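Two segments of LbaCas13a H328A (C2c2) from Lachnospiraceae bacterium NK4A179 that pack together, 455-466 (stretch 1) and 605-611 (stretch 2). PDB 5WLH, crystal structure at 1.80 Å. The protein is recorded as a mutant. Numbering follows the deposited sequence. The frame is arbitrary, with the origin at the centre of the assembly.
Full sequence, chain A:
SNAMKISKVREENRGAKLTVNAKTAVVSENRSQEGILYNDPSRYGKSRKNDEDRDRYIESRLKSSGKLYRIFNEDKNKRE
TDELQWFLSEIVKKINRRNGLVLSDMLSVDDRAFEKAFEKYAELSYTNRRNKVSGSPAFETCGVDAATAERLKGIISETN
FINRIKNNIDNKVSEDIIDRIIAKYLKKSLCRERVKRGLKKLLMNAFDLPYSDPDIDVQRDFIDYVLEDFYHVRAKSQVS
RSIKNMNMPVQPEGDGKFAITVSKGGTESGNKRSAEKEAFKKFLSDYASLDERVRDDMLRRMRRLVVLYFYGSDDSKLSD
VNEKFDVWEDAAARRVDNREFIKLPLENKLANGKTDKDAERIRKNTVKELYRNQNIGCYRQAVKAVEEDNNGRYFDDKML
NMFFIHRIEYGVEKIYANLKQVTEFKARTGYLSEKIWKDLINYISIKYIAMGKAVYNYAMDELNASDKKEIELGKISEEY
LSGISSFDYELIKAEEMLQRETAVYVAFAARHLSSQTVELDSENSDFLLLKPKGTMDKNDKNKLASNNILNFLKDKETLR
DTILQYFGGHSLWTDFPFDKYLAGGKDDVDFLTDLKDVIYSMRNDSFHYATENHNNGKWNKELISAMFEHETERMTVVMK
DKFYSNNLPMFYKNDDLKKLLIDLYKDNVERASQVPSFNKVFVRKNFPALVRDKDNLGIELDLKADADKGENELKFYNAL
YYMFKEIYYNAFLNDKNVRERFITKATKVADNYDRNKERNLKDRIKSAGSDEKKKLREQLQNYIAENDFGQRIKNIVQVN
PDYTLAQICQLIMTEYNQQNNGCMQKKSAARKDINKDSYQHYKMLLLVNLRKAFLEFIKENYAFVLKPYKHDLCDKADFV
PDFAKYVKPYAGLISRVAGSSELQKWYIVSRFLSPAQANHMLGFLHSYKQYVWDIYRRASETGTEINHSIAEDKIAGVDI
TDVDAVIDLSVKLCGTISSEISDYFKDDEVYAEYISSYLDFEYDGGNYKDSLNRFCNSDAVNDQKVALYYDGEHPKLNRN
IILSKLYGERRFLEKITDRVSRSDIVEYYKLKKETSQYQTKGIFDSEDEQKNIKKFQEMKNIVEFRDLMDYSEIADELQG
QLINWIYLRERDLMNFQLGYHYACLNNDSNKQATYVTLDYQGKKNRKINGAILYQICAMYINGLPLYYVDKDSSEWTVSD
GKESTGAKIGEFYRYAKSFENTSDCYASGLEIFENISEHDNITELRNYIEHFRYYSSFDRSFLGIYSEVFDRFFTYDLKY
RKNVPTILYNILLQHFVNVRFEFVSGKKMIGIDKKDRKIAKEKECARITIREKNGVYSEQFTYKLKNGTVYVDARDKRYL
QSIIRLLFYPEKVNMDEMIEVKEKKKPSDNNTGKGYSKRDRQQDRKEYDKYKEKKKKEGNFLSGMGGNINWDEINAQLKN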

# COMPACT_ATOMS: atom_id res chain seq x y z
N VAL A 455 -5.89 5.45 -22.12
CA VAL A 455 -5.80 4.78 -23.42
C VAL A 455 -5.75 3.27 -23.23
O VAL A 455 -6.46 2.52 -23.90
CB VAL A 455 -4.58 5.28 -24.20
CG1 VAL A 455 -4.32 4.40 -25.43
CG2 VAL A 455 -4.77 6.72 -24.60
N TYR A 456 -4.91 2.80 -22.30
CA TYR A 456 -4.77 1.37 -22.08
C TYR A 456 -6.08 0.73 -21.67
O TYR A 456 -6.43 -0.37 -22.13
CB TYR A 456 -3.73 1.09 -21.00
CG TYR A 456 -3.58 -0.39 -20.71
CD1 TYR A 456 -2.95 -1.22 -21.64
CD2 TYR A 456 -4.05 -0.95 -19.54
CE1 TYR A 456 -2.80 -2.57 -21.39
CE2 TYR A 456 -3.89 -2.31 -19.28
CZ TYR A 456 -3.27 -3.11 -20.23
OH TYR A 456 -3.10 -4.45 -20.01
N ASN A 457 -6.81 1.38 -20.78
CA ASN A 457 -7.99 0.74 -20.22
C ASN A 457 -9.19 0.87 -21.14
O ASN A 457 -10.04 -0.03 -21.16
CB ASN A 457 -8.28 1.32 -18.84
CG ASN A 457 -7.35 0.74 -17.80
OD1 ASN A 457 -7.53 -0.39 -17.37
ND2 ASN A 457 -6.31 1.48 -17.45
N TYR A 458 -9.29 1.95 -21.89
CA TYR A 458 -10.51 2.25 -22.61
C TYR A 458 -10.37 2.43 -24.11
O TYR A 458 -11.40 2.58 -24.78
CB TYR A 458 -11.15 3.52 -22.02
CG TYR A 458 -11.41 3.42 -20.54
CD1 TYR A 458 -12.02 2.28 -19.99
CD2 TYR A 458 -11.05 4.45 -19.68
CE1 TYR A 458 -12.26 2.18 -18.64
CE2 TYR A 458 -11.29 4.35 -18.31
CZ TYR A 458 -11.88 3.22 -17.81
OH TYR A 458 -12.13 3.11 -16.47
N ALA A 459 -9.16 2.41 -24.67
CA ALA A 459 -9.01 2.62 -26.10
C ALA A 459 -8.14 1.55 -26.76
O ALA A 459 -7.54 1.79 -27.81
CB ALA A 459 -8.45 4.01 -26.40
N MET A 460 -8.09 0.34 -26.17
CA MET A 460 -7.28 -0.75 -26.71
C MET A 460 -8.09 -2.04 -26.75
O MET A 460 -7.55 -3.12 -26.57
CB MET A 460 -6.01 -0.94 -25.89
CG MET A 460 -5.11 0.30 -25.84
SD MET A 460 -4.35 0.71 -27.43
CE MET A 460 -3.17 -0.62 -27.63
N ASP A 461 -9.41 -1.91 -26.95
CA ASP A 461 -10.31 -3.06 -27.00
C ASP A 461 -9.78 -4.19 -27.88
O ASP A 461 -9.88 -5.37 -27.53
CB ASP A 461 -11.66 -2.57 -27.53
CG ASP A 461 -12.83 -3.16 -26.82
OD1 ASP A 461 -12.90 -4.41 -26.71
OD2 ASP A 461 -13.70 -2.37 -26.39
N GLU A 462 -9.24 -3.87 -29.04
CA GLU A 462 -8.91 -4.91 -30.01
C GLU A 462 -7.61 -5.63 -29.69
O GLU A 462 -7.16 -6.47 -30.49
CB GLU A 462 -8.91 -4.32 -31.42
CG GLU A 462 -10.14 -3.42 -31.64
CD GLU A 462 -10.70 -3.45 -33.05
OE1 GLU A 462 -11.94 -3.36 -33.20
OE2 GLU A 462 -9.92 -3.53 -34.01
N LEU A 463 -6.99 -5.35 -28.55
CA LEU A 463 -5.98 -6.27 -28.02
C LEU A 463 -6.61 -7.61 -27.68
O LEU A 463 -5.91 -8.63 -27.68
CB LEU A 463 -5.31 -5.69 -26.78
CG LEU A 463 -4.43 -4.45 -26.94
CD1 LEU A 463 -3.83 -4.03 -25.59
CD2 LEU A 463 -3.31 -4.73 -27.94
N ASN A 464 -7.90 -7.63 -27.35
CA ASN A 464 -8.59 -8.86 -26.98
C ASN A 464 -8.54 -9.84 -28.15
O ASN A 464 -8.76 -9.46 -29.30
CB ASN A 464 -10.04 -8.57 -26.59
CG ASN A 464 -10.17 -8.04 -25.17
OD1 ASN A 464 -9.76 -8.70 -24.21
ND2 ASN A 464 -10.72 -6.84 -25.04
N ALA A 465 -8.25 -11.11 -27.83
CA ALA A 465 -8.07 -12.12 -28.87
C ALA A 465 -9.29 -12.19 -29.77
O ALA A 465 -10.44 -12.19 -29.30
CB ALA A 465 -7.79 -13.49 -28.23
N SER A 466 -9.05 -12.23 -31.08
CA SER A 466 -10.12 -12.28 -32.06
C SER A 466 -9.57 -12.86 -33.35
O SER A 466 -8.35 -13.01 -33.52
CB SER A 466 -10.72 -10.90 -32.33
OG SER A 466 -9.77 -10.08 -33.01
N ASP A 605 0.45 -11.71 -17.19
CA ASP A 605 -0.83 -12.19 -17.71
C ASP A 605 -1.89 -11.16 -17.32
O ASP A 605 -2.32 -11.11 -16.17
CB ASP A 605 -1.17 -13.57 -17.16
CG ASP A 605 -2.38 -14.20 -17.85
OD1 ASP A 605 -2.76 -13.75 -18.95
OD2 ASP A 605 -2.95 -15.17 -17.30
N SER A 606 -2.33 -10.36 -18.30
CA SER A 606 -3.25 -9.26 -18.04
C SER A 606 -4.62 -9.79 -17.68
O SER A 606 -5.16 -10.66 -18.37
CB SER A 606 -3.35 -8.37 -19.28
OG SER A 606 -4.47 -7.49 -19.17
N PHE A 607 -5.21 -9.24 -16.61
CA PHE A 607 -6.60 -9.56 -16.28
C PHE A 607 -7.57 -8.88 -17.24
O PHE A 607 -8.69 -9.35 -17.40
CB PHE A 607 -6.94 -9.13 -14.85
CG PHE A 607 -6.26 -9.95 -13.76
CD1 PHE A 607 -5.83 -11.25 -14.00
CD2 PHE A 607 -6.09 -9.42 -12.49
CE1 PHE A 607 -5.22 -11.99 -13.00
CE2 PHE A 607 -5.49 -10.16 -11.47
CZ PHE A 607 -5.03 -11.44 -11.72
N HIS A 608 -7.14 -7.79 -17.88
CA HIS A 608 -8.01 -6.96 -18.70
C HIS A 608 -8.11 -7.44 -20.13
O HIS A 608 -9.19 -7.35 -20.74
CB HIS A 608 -7.52 -5.51 -18.67
CG HIS A 608 -8.59 -4.50 -18.94
ND1 HIS A 608 -8.45 -3.50 -19.88
CD2 HIS A 608 -9.82 -4.35 -18.41
CE1 HIS A 608 -9.55 -2.76 -19.91
NE2 HIS A 608 -10.40 -3.26 -19.03
N TYR A 609 -7.02 -7.96 -20.69
CA TYR A 609 -6.97 -8.35 -22.10
C TYR A 609 -6.65 -9.84 -22.18
O TYR A 609 -5.52 -10.26 -21.92
CB TYR A 609 -5.94 -7.51 -22.86
CG TYR A 609 -6.42 -6.08 -22.96
CD1 TYR A 609 -7.58 -5.78 -23.66
CD2 TYR A 609 -5.76 -5.05 -22.30
CE1 TYR A 609 -8.05 -4.49 -23.75
CE2 TYR A 609 -6.24 -3.74 -22.38
CZ TYR A 609 -7.39 -3.48 -23.09
OH TYR A 609 -7.89 -2.21 -23.17
N ALA A 610 -7.66 -10.63 -22.56
CA ALA A 610 -7.50 -12.06 -22.75
C ALA A 610 -6.83 -12.33 -24.09
O ALA A 610 -7.37 -11.96 -25.14
CB ALA A 610 -8.86 -12.76 -22.68
N THR A 611 -5.67 -12.96 -24.06
CA THR A 611 -4.92 -13.20 -25.30
C THR A 611 -5.15 -14.60 -25.85
O THR A 611 -5.93 -15.37 -25.29
CB THR A 611 -3.41 -12.98 -25.07
OG1 THR A 611 -2.96 -13.82 -24.00
CG2 THR A 611 -3.14 -11.53 -24.71
O HOH W 1 -3.71 -5.45 -17.76
O HOH W 2 -9.99 -0.72 -24.11

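Packing of residues 455-466 against residues 605-611 in LbaCas13a H328A. The first stretch begins as the last turn of a helix that starts earlier in the chain, leaves helical geometry at Ala459, makes a short 3-10 segment at 461-463 and then runs on extended; the second has no regular helix or strand. The two backbones draw closer toward their C-terminal ends, from 7.8 Å between the CA atoms of Asn457 and His608 to 4.9 Å between those of Ala465 and Thr611. The wider part of the gap takes side chains, and the narrower part is joined by one backbone bond and one from a backbone amide to the Asn464 side chain. Together the stretches bury 503 Å² of surface.

The main bump is Tyr609, whose side chain points toward the first stretch and enters a hollow where the helix ends and the chain turns into the 3-10 segment. The hollow has walls of different kinds. Leu463 lies over one face of the Tyr609 ring, its CD1 4.1 Å from the ring centroid and only 16° off the ring normal, a CH-pi contact that sets an aliphatic branch on the pi cloud. Tyr456 meets the ring differently: the edge of Tyr609 is turned toward the face of Tyr456, with centroids 5.3 Å apart and planes at 81°, so that ring hydrogens approach the electron-rich face. Met460 adds its CB, 4.0 Å from Tyr609 CZ, while the rest of its side chain leads away.

At the bottom of the hollow, Tyr609 OH donates a short hydrogen bond of 2.6 Å to Tyr456 O. The end of the helix supplies this acceptor: Tyr456 O has no helical amide partner within the stretch, whereas Val455 O still accepts from Ala459 N at 2.8 Å. Water 2 sits beside the hydroxyl: it donates to Tyr609 OH (2.7 Å) and to Asn457 O (3.0 Å) and accepts from Met460 N (3.0 Å), so the buried hydroxyl both gives and receives.

Beside this pocket, the His608 ring lies against the end of the helix, with His608 CE1 3.0 Å from Asn457 O and Asn457 OD1 over one ring face. Ser606 braces the base of the bump: its OG accepts from both His608 N and Tyr609 N, each at 3.0 Å. Water 1 bridges the stretches, 2.6 Å from Ser606 OG and 2.5 Å from Tyr456 OH, hydrogen-bonded to both.

Past the 3-10 segment the fit becomes a two-bond clasp around Ala610. The Asn464 side chain, in the m rotamer, brings OD1 to accept from Ala610 N at 3.3 Å, while ND2 makes a weak 3.0 Å bond to Asp461 O and lies at the edge of the Tyr609 ring. One residue on, Ala465 N donates to Ala610 O at 3.0 Å with a nearly straight angle of 162°. Both Ala610 backbone polar groups are thus paired with the first stretch. The small Ala465 methyl then rests against the second chain, CB 3.7 Å from Thr611 C, where the CA atoms of the two stretches come closest.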